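Local coordinates for protein kallistatin (PDB 6F4V) that inhibits tissue kallikrein, a serine protease, by forming a stable equimolar complex with it while being cleaved at its own reactive site, at residues A[32-43]-A[332-340]; A[89-100]-A[160-171]. All blocks are in the same frame, centred on the assembly; numbering follows the deposited sequence. Where two conformers were deposited one is given.

Contact 1 (A[32-43]-A[332-340]); sequences SPLSISAAYAML and AAATSFAIK
Ser35 and Thr335 bring their hydroxyls together where the helix starts to run over the strand, with Ser35 OG 2.7 Å from Thr335 OG1. Each oxygen has a second partner, Asn165 OD1 for Ser35 and His318 ND1 for Thr335, so a buried polar chain links helix to sheet. One turn earlier, Ser32 caps the helix: its OG accepts from Ser35 N (3.1 Å, 163°) and also bonds to the backbone of a second chain, while Ser32 CB presses tightly on Ala333 CB. The polar cluster sits in what serpin structures call the shutter, under sheet A, and segment 332-340 belongs to what, lying between strands 159-172 and 312-324, is probably the reactive-centre loop inserted as in cleaved serpins. The apolar contacts follow toward the strand's end. With OG1 beside its backbone N (chi1 -58°), Thr335 turns CG2 onto Ala39 CB, 3.7 Å away. Leu43 CD2 stands over the centre of the Phe337 ring, a CH-pi contact 3.5 Å from the centroid. Tyr40 and Phe337 form an offset edge-to-face pair, planes at 87°, with the Phe337 edge turned to the tyrosine face. Tyr40 OH reaches Phe337 CD2 at 3.4 Å and is hydrogen-bonded to Ser316 OG.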
loop_
_atom_site.group_PDB
_atom_site.type_symbol
_atom_site.label_atom_id
_atom_site.label_comp_id
_atom_site.label_asym_id
_atom_site.label_seq_id
_atom_site.Cartn_x
_atom_site.Cartn_y
_atom_site.Cartn_z
ATOM N N SER A 32 1.054 1.293 0.936
ATOM C CA SER A 32 0.582 0.323 -0.021
ATOM C C SER A 32 0.993 -1.109 0.334
ATOM O O SER A 32 2.137 -1.482 0.127
ATOM C CB SER A 32 1.086 0.620 -1.412
ATOM O OG SER A 32 0.614 -0.382 -2.290
ATOM N N PRO A 33 0.037 -1.917 0.803
ATOM C CA PRO A 33 0.393 -3.316 1.107
ATOM C C PRO A 33 0.808 -4.069 -0.145
ATOM O O PRO A 33 1.758 -4.854 -0.093
ATOM C CB PRO A 33 -0.889 -3.914 1.683
ATOM C CG PRO A 33 -1.931 -2.864 1.675
ATOM C CD PRO A 33 -1.350 -1.587 1.178
ATOM N N LEU A 34 0.146 -3.793 -1.268
ATOM C CA LEU A 34 0.484 -4.439 -2.520
ATOM C C LEU A 34 1.932 -4.174 -2.924
ATOM O O LEU A 34 2.654 -5.082 -3.323
ATOM C CB LEU A 34 -0.512 -4.015 -3.624
ATOM C CG LEU A 34 -0.154 -4.648 -4.971
ATOM C CD1 LEU A 34 -0.212 -6.159 -4.871
ATOM C CD2 LEU A 34 -1.033 -4.162 -6.054
ATOM N N SER A 35 2.379 -2.936 -2.786
ATOM C CA SER A 35 3.758 -2.609 -3.118
ATOM C C SER A 35 4.741 -3.390 -2.250
ATOM O O SER A 35 5.715 -3.976 -2.765
ATOM C CB SER A 35 4.015 -1.124 -2.941
ATOM O OG SER A 35 5.395 -0.833 -3.043
ATOM N N ILE A 36 4.470 -3.431 -0.956
ATOM C CA ILE A 36 5.351 -4.190 -0.075
ATOM C C ILE A 36 5.359 -5.675 -0.433
ATOM O O ILE A 36 6.451 -6.271 -0.555
ATOM C CB ILE A 36 5.035 -3.973 1.429
ATOM C CG1 ILE A 36 5.157 -2.480 1.809
ATOM C CG2 ILE A 36 5.941 -4.845 2.270
ATOM C CD1 ILE A 36 4.632 -2.166 3.207
ATOM N N SER A 37 4.173 -6.269 -0.570
ATOM C CA SER A 37 4.035 -7.701 -0.918
ATOM C C SER A 37 4.772 -8.053 -2.217
ATOM O O SER A 37 5.547 -9.031 -2.279
ATOM C CB SER A 37 2.557 -8.086 -1.012
ATOM O OG SER A 37 1.961 -8.013 0.258
ATOM N N ALA A 38 4.523 -7.279 -3.271
ATOM C CA ALA A 38 5.174 -7.516 -4.553
ATOM C C ALA A 38 6.693 -7.337 -4.522
ATOM O O ALA A 38 7.404 -8.101 -5.177
ATOM C CB ALA A 38 4.576 -6.635 -5.649
ATOM N N ALA A 39 7.178 -6.351 -3.777
ATOM C CA ALA A 39 8.638 -6.167 -3.597
ATOM C C ALA A 39 9.287 -7.390 -2.949
ATOM O O ALA A 39 10.310 -7.919 -3.415
ATOM C CB ALA A 39 8.929 -4.908 -2.793
ATOM N N TYR A 40 8.689 -7.827 -1.864
ATOM C CA TYR A 40 9.245 -8.947 -1.101
ATOM C C TYR A 40 9.064 -10.293 -1.796
ATOM O O TYR A 40 9.958 -11.137 -1.751
ATOM C CB TYR A 40 8.726 -8.910 0.331
ATOM C CG TYR A 40 9.471 -7.890 1.169
ATOM C CD1 TYR A 40 9.340 -6.515 0.952
ATOM C CD2 TYR A 40 10.357 -8.293 2.153
ATOM C CE1 TYR A 40 10.042 -5.587 1.705
ATOM C CE2 TYR A 40 11.037 -7.373 2.925
ATOM C CZ TYR A 40 10.901 -6.034 2.698
ATOM O OH TYR A 40 11.634 -5.173 3.469
ATOM N N ALA A 41 7.950 -10.475 -2.506
ATOM C CA ALA A 41 7.798 -11.677 -3.322
ATOM C C ALA A 41 8.848 -11.714 -4.451
ATOM O O ALA A 41 9.508 -12.759 -4.685
ATOM C CB ALA A 41 6.396 -11.769 -3.873
ATOM N N MET A 42 9.088 -10.572 -5.073
ATOM C CA MET A 42 10.157 -10.503 -6.073
ATOM C C MET A 42 11.552 -10.825 -5.489
ATOM O O MET A 42 12.305 -11.614 -6.081
ATOM C CB MET A 42 10.164 -9.137 -6.741
ATOM C CG MET A 42 11.172 -9.043 -7.885
ATOM S SD MET A 42 10.971 -7.484 -8.770
ATOM C CE MET A 42 11.681 -6.341 -7.718
ATOM N N LEU A 43 11.875 -10.213 -4.349
ATOM C CA LEU A 43 13.114 -10.486 -3.623
ATOM C C LEU A 43 13.313 -11.972 -3.362
ATOM O O LEU A 43 14.455 -12.471 -3.485
ATOM C CB LEU A 43 13.129 -9.731 -2.288
ATOM C CG LEU A 43 14.334 -9.970 -1.378
ATOM C CD1 LEU A 43 15.602 -9.421 -1.986
ATOM C CD2 LEU A 43 14.073 -9.332 -0.038
ATOM N N ALA A 332 0.058 7.131 -4.229
ATOM C CA ALA A 332 1.278 6.607 -4.718
ATOM C C ALA A 332 2.068 5.968 -3.589
ATOM O O ALA A 332 1.888 6.297 -2.420
ATOM C CB ALA A 332 2.098 7.692 -5.408
ATOM N N ALA A 333 2.929 5.036 -3.964
ATOM C CA ALA A 333 3.813 4.396 -3.000
ATOM C C ALA A 333 4.975 3.743 -3.689
ATOM O O ALA A 333 4.947 3.454 -4.889
ATOM C CB ALA A 333 3.059 3.382 -2.149
ATOM N N ALA A 334 6.025 3.513 -2.918
ATOM C CA ALA A 334 7.145 2.747 -3.390
ATOM C C ALA A 334 7.853 2.043 -2.252
ATOM O O ALA A 334 7.761 2.465 -1.108
ATOM C CB ALA A 334 8.099 3.665 -4.132
ATOM N N THR A 335 8.563 0.974 -2.598
ATOM C CA THR A 335 9.290 0.145 -1.636
ATOM C C THR A 335 10.668 -0.107 -2.190
ATOM O O THR A 335 10.807 -0.421 -3.370
ATOM C CB THR A 335 8.580 -1.226 -1.470
ATOM O OG1 THR A 335 7.238 -1.015 -1.047
ATOM C CG2 THR A 335 9.297 -2.119 -0.466
ATOM N N SER A 336 11.684 0.046 -1.344
ATOM C CA SER A 336 13.049 -0.321 -1.682
ATOM C C SER A 336 13.534 -1.478 -0.801
ATOM O O SER A 336 13.062 -1.655 0.335
ATOM C CB SER A 336 13.981 0.870 -1.507
ATOM O OG SER A 336 14.165 1.181 -0.149
ATOM N N PHE A 337 14.496 -2.227 -1.323
ATOM C CA PHE A 337 15.200 -3.242 -0.542
ATOM C C PHE A 337 16.644 -3.319 -1.016
ATOM O O PHE A 337 16.880 -3.686 -2.157
ATOM C CB PHE A 337 14.546 -4.608 -0.685
ATOM C CG PHE A 337 15.003 -5.592 0.343
ATOM C CD1 PHE A 337 16.194 -6.296 0.209
ATOM C CD2 PHE A 337 14.270 -5.772 1.479
ATOM C CE1 PHE A 337 16.587 -7.183 1.218
ATOM C CE2 PHE A 337 14.662 -6.653 2.461
ATOM C CZ PHE A 337 15.820 -7.347 2.339
ATOM N N ALA A 338 17.584 -3.010 -0.121
ATOM C CA ALA A 338 18.998 -2.970 -0.436
ATOM C C ALA A 338 19.678 -4.222 0.113
ATOM O O ALA A 338 19.333 -4.717 1.201
ATOM C CB ALA A 338 19.622 -1.705 0.136
ATOM N N ILE A 339 20.628 -4.739 -0.676
ATOM C CA ILE A 339 21.365 -5.957 -0.378
ATOM C C ILE A 339 22.829 -5.574 -0.334
ATOM O O ILE A 339 23.308 -4.903 -1.251
ATOM C CB ILE A 339 21.221 -6.993 -1.507
ATOM C CG1 ILE A 339 19.769 -7.322 -1.794
ATOM C CG2 ILE A 339 22.004 -8.266 -1.204
ATOM C CD1 ILE A 339 19.100 -8.063 -0.686
ATOM N N LYS A 340 23.531 -5.996 0.717
ATOM C CA LYS A 340 24.963 -5.689 0.867
ATOM C C LYS A 340 25.772 -6.975 1.001
ATOM O O LYS A 340 25.219 -8.065 1.096
ATOM C CB LYS A 340 25.183 -4.785 2.082
ATOM C CG LYS A 340 24.864 -5.450 3.407
ATOM C CD LYS A 340 25.005 -4.493 4.563
ATOM C CE LYS A 340 24.983 -5.267 5.880
ATOM N NZ LYS A 340 24.300 -4.515 6.951
#

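Contact 2 (A[89-100]-A[160-171])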
loop_
_atom_site.group_PDB
_atom_site.type_symbol
_atom_site.label_atom_id
_atom_site.label_comp_id
_atom_site.label_asym_id
_atom_site.label_seq_id
_atom_site.Cartn_x
_atom_site.Cartn_y
_atom_site.Cartn_z
ATOM N N LEU A 89 -9.449 5.812 -14.747
ATOM C CA LEU A 89 -8.564 5.221 -13.754
ATOM C C LEU A 89 -7.179 4.863 -14.295
ATOM O O LEU A 89 -7.042 4.042 -15.199
ATOM C CB LEU A 89 -9.208 3.965 -13.175
ATOM C CG LEU A 89 -8.618 3.363 -11.890
ATOM C CD1 LEU A 89 -9.714 3.003 -10.889
ATOM C CD2 LEU A 89 -7.738 2.164 -12.200
ATOM N N GLU A 90 -6.151 5.478 -13.713
ATOM C CA GLU A 90 -4.766 5.150 -14.016
ATOM C C GLU A 90 -4.220 4.338 -12.841
ATOM O O GLU A 90 -4.306 4.772 -11.685
ATOM C CB GLU A 90 -3.943 6.432 -14.210
ATOM C CG GLU A 90 -2.478 6.179 -14.576
ATOM C CD GLU A 90 -1.622 7.435 -14.594
ATOM O OE1 GLU A 90 -2.163 8.549 -14.540
ATOM O OE2 GLU A 90 -0.381 7.326 -14.701
ATOM N N THR A 91 -3.752 3.131 -13.139
ATOM C CA THR A 91 -2.960 2.377 -12.208
ATOM C C THR A 91 -1.719 1.903 -12.954
ATOM O O THR A 91 -1.810 1.385 -14.088
ATOM C CB THR A 91 -3.747 1.206 -11.600
ATOM O OG1 THR A 91 -4.954 1.706 -11.024
ATOM C CG2 THR A 91 -2.942 0.524 -10.529
ATOM N N ARG A 92 -0.556 2.138 -12.345
ATOM C CA ARG A 92 0.701 1.632 -12.869
ATOM C C ARG A 92 1.475 1.058 -11.723
ATOM O O ARG A 92 1.599 1.712 -10.672
ATOM C CB ARG A 92 1.537 2.722 -13.531
ATOM C CG ARG A 92 1.026 3.113 -14.906
ATOM C CD ARG A 92 1.821 4.230 -15.543
ATOM N NE ARG A 92 1.822 5.440 -14.722
ATOM C CZ ARG A 92 2.810 5.825 -13.905
ATOM N NH1 ARG A 92 3.930 5.119 -13.763
ATOM N NH2 ARG A 92 2.668 6.949 -13.199
ATOM N N VAL A 93 1.975 -0.149 -11.932
ATOM C CA VAL A 93 2.850 -0.823 -10.982
ATOM C C VAL A 93 4.051 -1.321 -11.761
ATOM O O VAL A 93 3.902 -1.886 -12.839
ATOM C CB VAL A 93 2.161 -1.966 -10.270
ATOM C CG1 VAL A 93 3.122 -2.617 -9.274
ATOM C CG2 VAL A 93 0.908 -1.476 -9.552
ATOM N N GLY A 94 5.241 -1.045 -11.253
ATOM C CA GLY A 94 6.470 -1.453 -11.912
ATOM C C GLY A 94 7.544 -1.763 -10.889
ATOM O O GLY A 94 7.408 -1.424 -9.705
ATOM N N SER A 95 8.603 -2.401 -11.366
ATOM C CA SER A 95 9.692 -2.885 -10.541
ATOM C C SER A 95 10.994 -2.583 -11.237
ATOM O O SER A 95 11.032 -2.489 -12.461
ATOM C CB SER A 95 9.572 -4.398 -10.374
ATOM O OG SER A 95 8.403 -4.723 -9.611
ATOM N N ALA A 96 12.070 -2.561 -10.466
ATOM C CA ALA A 96 13.389 -2.363 -11.015
ATOM C C ALA A 96 14.442 -2.929 -10.071
ATOM O O ALA A 96 14.236 -2.999 -8.839
ATOM C CB ALA A 96 13.626 -0.879 -11.257
ATOM N N LEU A 97 15.562 -3.343 -10.666
ATOM C CA LEU A 97 16.716 -3.711 -9.925
ATOM C C LEU A 97 17.846 -2.769 -10.360
ATOM O O LEU A 97 18.130 -2.621 -11.559
ATOM C CB LEU A 97 17.131 -5.147 -10.250
ATOM C CG LEU A 97 16.134 -6.273 -9.972
ATOM C CD1 LEU A 97 16.735 -7.579 -10.467
ATOM C CD2 LEU A 97 15.815 -6.344 -8.493
ATOM N N PHE A 98 18.475 -2.160 -9.378
ATOM C CA PHE A 98 19.674 -1.377 -9.572
ATOM C C PHE A 98 20.843 -2.280 -9.199
ATOM O O PHE A 98 20.991 -2.651 -8.049
ATOM C CB PHE A 98 19.586 -0.093 -8.752
ATOM C CG PHE A 98 18.529 0.823 -9.252
ATOM C CD1 PHE A 98 17.210 0.676 -8.840
ATOM C CD2 PHE A 98 18.836 1.821 -10.177
ATOM C CE1 PHE A 98 16.224 1.516 -9.324
ATOM C CE2 PHE A 98 17.846 2.656 -10.673
ATOM C CZ PHE A 98 16.539 2.507 -10.242
ATOM N N LEU A 99 21.632 -2.664 -10.206
ATOM C CA LEU A 99 22.650 -3.701 -10.092
ATOM C C LEU A 99 24.045 -3.097 -10.080
ATOM O O LEU A 99 24.330 -2.218 -10.875
ATOM C CB LEU A 99 22.545 -4.622 -11.298
ATOM C CG LEU A 99 21.208 -5.321 -11.529
ATOM C CD1 LEU A 99 21.262 -6.115 -12.821
ATOM C CD2 LEU A 99 20.858 -6.217 -10.355
ATOM N N SER A 100 24.912 -3.583 -9.202
ATOM C CA SER A 100 26.307 -3.134 -9.175
ATOM C C SER A 100 26.942 -3.361 -10.558
ATOM O O SER A 100 26.813 -4.448 -11.112
ATOM C CB SER A 100 27.098 -3.896 -8.100
ATOM O OG SER A 100 28.465 -3.485 -8.070
ATOM N N LEU A 160 25.334 -3.836 -3.082
ATOM C CA LEU A 160 25.526 -4.305 -4.456
ATOM C C LEU A 160 24.237 -4.380 -5.280
ATOM O O LEU A 160 24.291 -4.608 -6.484
ATOM C CB LEU A 160 26.180 -5.686 -4.426
ATOM C CG LEU A 160 27.518 -5.784 -3.660
ATOM C CD1 LEU A 160 27.883 -7.256 -3.480
ATOM C CD2 LEU A 160 28.646 -5.012 -4.355
ATOM N N MET A 161 23.075 -4.217 -4.636
ATOM C CA MET A 161 21.815 -4.210 -5.375
ATOM C C MET A 161 20.743 -3.498 -4.567
ATOM O O MET A 161 20.674 -3.647 -3.361
ATOM C CB MET A 161 21.358 -5.648 -5.697
ATOM C CG MET A 161 20.106 -5.734 -6.550
ATOM S SD MET A 161 19.499 -7.429 -6.696
ATOM C CE MET A 161 18.351 -7.475 -5.315
ATOM N N VAL A 162 19.907 -2.731 -5.256
ATOM C CA VAL A 162 18.706 -2.197 -4.646
ATOM C C VAL A 162 17.529 -2.598 -5.524
ATOM O O VAL A 162 17.516 -2.323 -6.729
ATOM C CB VAL A 162 18.761 -0.675 -4.482
ATOM C CG1 VAL A 162 17.443 -0.156 -3.915
ATOM C CG2 VAL A 162 19.906 -0.285 -3.580
ATOM N N LEU A 163 16.570 -3.278 -4.903
ATOM C CA LEU A 163 15.306 -3.612 -5.523
ATOM C C LEU A 163 14.331 -2.502 -5.198
ATOM O O LEU A 163 14.295 -2.013 -4.071
ATOM C CB LEU A 163 14.825 -4.921 -4.932
ATOM C CG LEU A 163 13.486 -5.486 -5.310
ATOM C CD1 LEU A 163 13.579 -7.021 -5.238
ATOM C CD2 LEU A 163 12.337 -4.957 -4.457
ATOM N N VAL A 164 13.538 -2.098 -6.184
ATOM C CA VAL A 164 12.453 -1.178 -5.937
ATOM C C VAL A 164 11.199 -1.569 -6.680
ATOM O O VAL A 164 11.235 -2.191 -7.759
ATOM C CB VAL A 164 12.785 0.301 -6.252
ATOM C CG1 VAL A 164 14.088 0.712 -5.619
ATOM C CG2 VAL A 164 12.828 0.563 -7.742
ATOM N N ASN A 165 10.067 -1.201 -6.102
ATOM C CA ASN A 165 8.873 -1.127 -6.910
ATOM C C ASN A 165 8.065 0.078 -6.557
ATOM O O ASN A 165 8.350 0.763 -5.577
ATOM C CB ASN A 165 8.077 -2.403 -6.826
ATOM C CG ASN A 165 7.297 -2.545 -5.563
ATOM O OD1 ASN A 165 7.094 -1.598 -4.835
ATOM N ND2 ASN A 165 6.825 -3.755 -5.309
ATOM N N TYR A 166 7.075 0.352 -7.378
ATOM C CA TYR A 166 6.230 1.530 -7.158
ATOM C C TYR A 166 4.823 1.213 -7.645
ATOM O O TYR A 166 4.616 0.301 -8.482
ATOM C CB TYR A 166 6.807 2.765 -7.884
ATOM C CG TYR A 166 6.751 2.564 -9.372
ATOM C CD1 TYR A 166 5.588 2.887 -10.099
ATOM C CD2 TYR A 166 7.825 1.988 -10.052
ATOM C CE1 TYR A 166 5.513 2.651 -11.469
ATOM C CE2 TYR A 166 7.761 1.765 -11.408
ATOM C CZ TYR A 166 6.618 2.106 -12.115
ATOM O OH TYR A 166 6.561 1.848 -13.471
ATOM N N ILE A 167 3.878 1.982 -7.127
ATOM C CA ILE A 167 2.509 1.965 -7.554
ATOM C C ILE A 167 2.070 3.415 -7.627
ATOM O O ILE A 167 2.390 4.221 -6.763
ATOM C CB ILE A 167 1.606 1.115 -6.618
ATOM C CG1 ILE A 167 0.135 1.175 -7.057
ATOM C CG2 ILE A 167 1.749 1.532 -5.153
ATOM C CD1 ILE A 167 -0.768 0.140 -6.400
ATOM N N TYR A 168 1.358 3.719 -8.702
ATOM C CA TYR A 168 0.759 5.009 -8.929
ATOM C C TYR A 168 -0.704 4.778 -9.288
ATOM O O TYR A 168 -1.003 3.951 -10.157
ATOM C CB TYR A 168 1.464 5.772 -10.036
ATOM C CG TYR A 168 0.837 7.142 -10.192
ATOM C CD1 TYR A 168 1.123 8.161 -9.297
ATOM C CD2 TYR A 168 -0.110 7.392 -11.183
ATOM C CE1 TYR A 168 0.512 9.409 -9.402
ATOM C CE2 TYR A 168 -0.733 8.644 -11.296
ATOM C CZ TYR A 168 -0.410 9.647 -10.414
ATOM O OH TYR A 168 -1.007 10.900 -10.487
ATOM N N PHE A 169 -1.590 5.506 -8.617
ATOM C CA PHE A 169 -3.024 5.343 -8.717
ATOM C C PHE A 169 -3.668 6.706 -8.804
ATOM O O PHE A 169 -3.524 7.527 -7.904
ATOM C CB PHE A 169 -3.526 4.628 -7.452
ATOM C CG PHE A 169 -5.015 4.482 -7.362
ATOM C CD1 PHE A 169 -5.645 3.427 -7.971
ATOM C CD2 PHE A 169 -5.775 5.365 -6.631
ATOM C CE1 PHE A 169 -7.018 3.249 -7.873
ATOM C CE2 PHE A 169 -7.164 5.191 -6.508
ATOM C CZ PHE A 169 -7.774 4.126 -7.134
ATOM N N LYS A 170 -4.428 6.941 -9.870
ATOM C CA LYS A 170 -5.181 8.190 -9.981
ATOM C C LYS A 170 -6.513 7.841 -10.601
ATOM O O LYS A 170 -6.571 7.235 -11.691
ATOM C CB LYS A 170 -4.413 9.235 -10.826
ATOM C CG LYS A 170 -5.138 10.594 -10.860
ATOM C CD LYS A 170 -4.261 11.755 -11.361
ATOM C CE LYS A 170 -3.754 11.622 -12.769
ATOM N NZ LYS A 170 -2.790 12.751 -13.086
ATOM N N ALA A 171 -7.573 8.188 -9.899
ATOM C CA ALA A 171 -8.895 7.714 -10.253
ATOM C C ALA A 171 -9.942 8.746 -9.951
ATOM O O ALA A 171 -9.984 9.315 -8.877
ATOM C CB ALA A 171 -9.213 6.435 -9.473
HETATM O O HOH W 1 4.806 2.697 -15.043
HETATM O O HOH W 2 7.924 -5.850 -7.203
#
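Glu90 OE2 lies 3.5 Å from Tyr168 CD2 and is gripped by two arginines. Arg92 NE reaches its anti lone pair at 2.9 Å, nearly straight and in the guanidinium plane; Arg92 NH2 adds a weak bond, and Arg145 NH2 completes a salt bridge. Arg92 bends at chi3 (-59°), which brings its guanidinium back alongside the facing strand. There NH2 comes 3.5 Å from Tyr168 CG, the two planes only 23° apart, with Tyr168 CB over the guanidinium face. Arg92 NH1 pairs with Glu143 and donates to a water (2.9 Å) that also meets Tyr166 OH. These links should fix the guanidinium's rotation and help to keep its charge neutralised.

Tyr166 takes chi1 of 66°, swinging its ring across to Gly94. Gly94 N sits over one face of that ring, offset toward its rim, 3.5 Å from Tyr166 CZ. On the other side of the sheet a second water joins the strands, 2.7 Å from Ser95 OG and accepting from Asn165 ND2, while Asn165 OD1 bonds to Ser35 OG. Val93 and Ile167 lie side by side, CG2 to CG1 at 3.7 Å. Further along, Val164 CG2 sits 3.9 Å from Phe98 CE1, at the ring edge, and helix 129-143 packs on Phe98 and Val162.

Paired backbone bonds join the strands from Glu90 with Lys170 to Phe98 with Val162, and Ser100 N to Leu160 O adds one more. Leu160 and Met161 together face Ile339 in a classic beta bulge. The whole is an antiparallel strand pair of serpin sheet A, its second and third strands, flanked by helix 129-143 on one face and by helices 33-44 and 68-83 on the other.

From the N terminus the chain first lays down helix 33-44, whose strand partner follows only after 288 intervening residues, so contact 1 closes a loop spanning almost the whole serpin. Contact 2 nests inside it: strand 89-100 leads through helix 107-117, strand 120-124 and helix 129-143 before the chain returns as 160-171 to pair with it. Neither loop crosses the other. The two contacts meet in one sheet, because strand 328-340 runs antiparallel to strand 159-172, with Phe337 N 2.8 Å from Leu163 O. Helix 33-44 packs on one face of this sheet and touches both strands, with Met42 against Leu163, tying the inserted reactive loop to the neighbouring strands of sheet A.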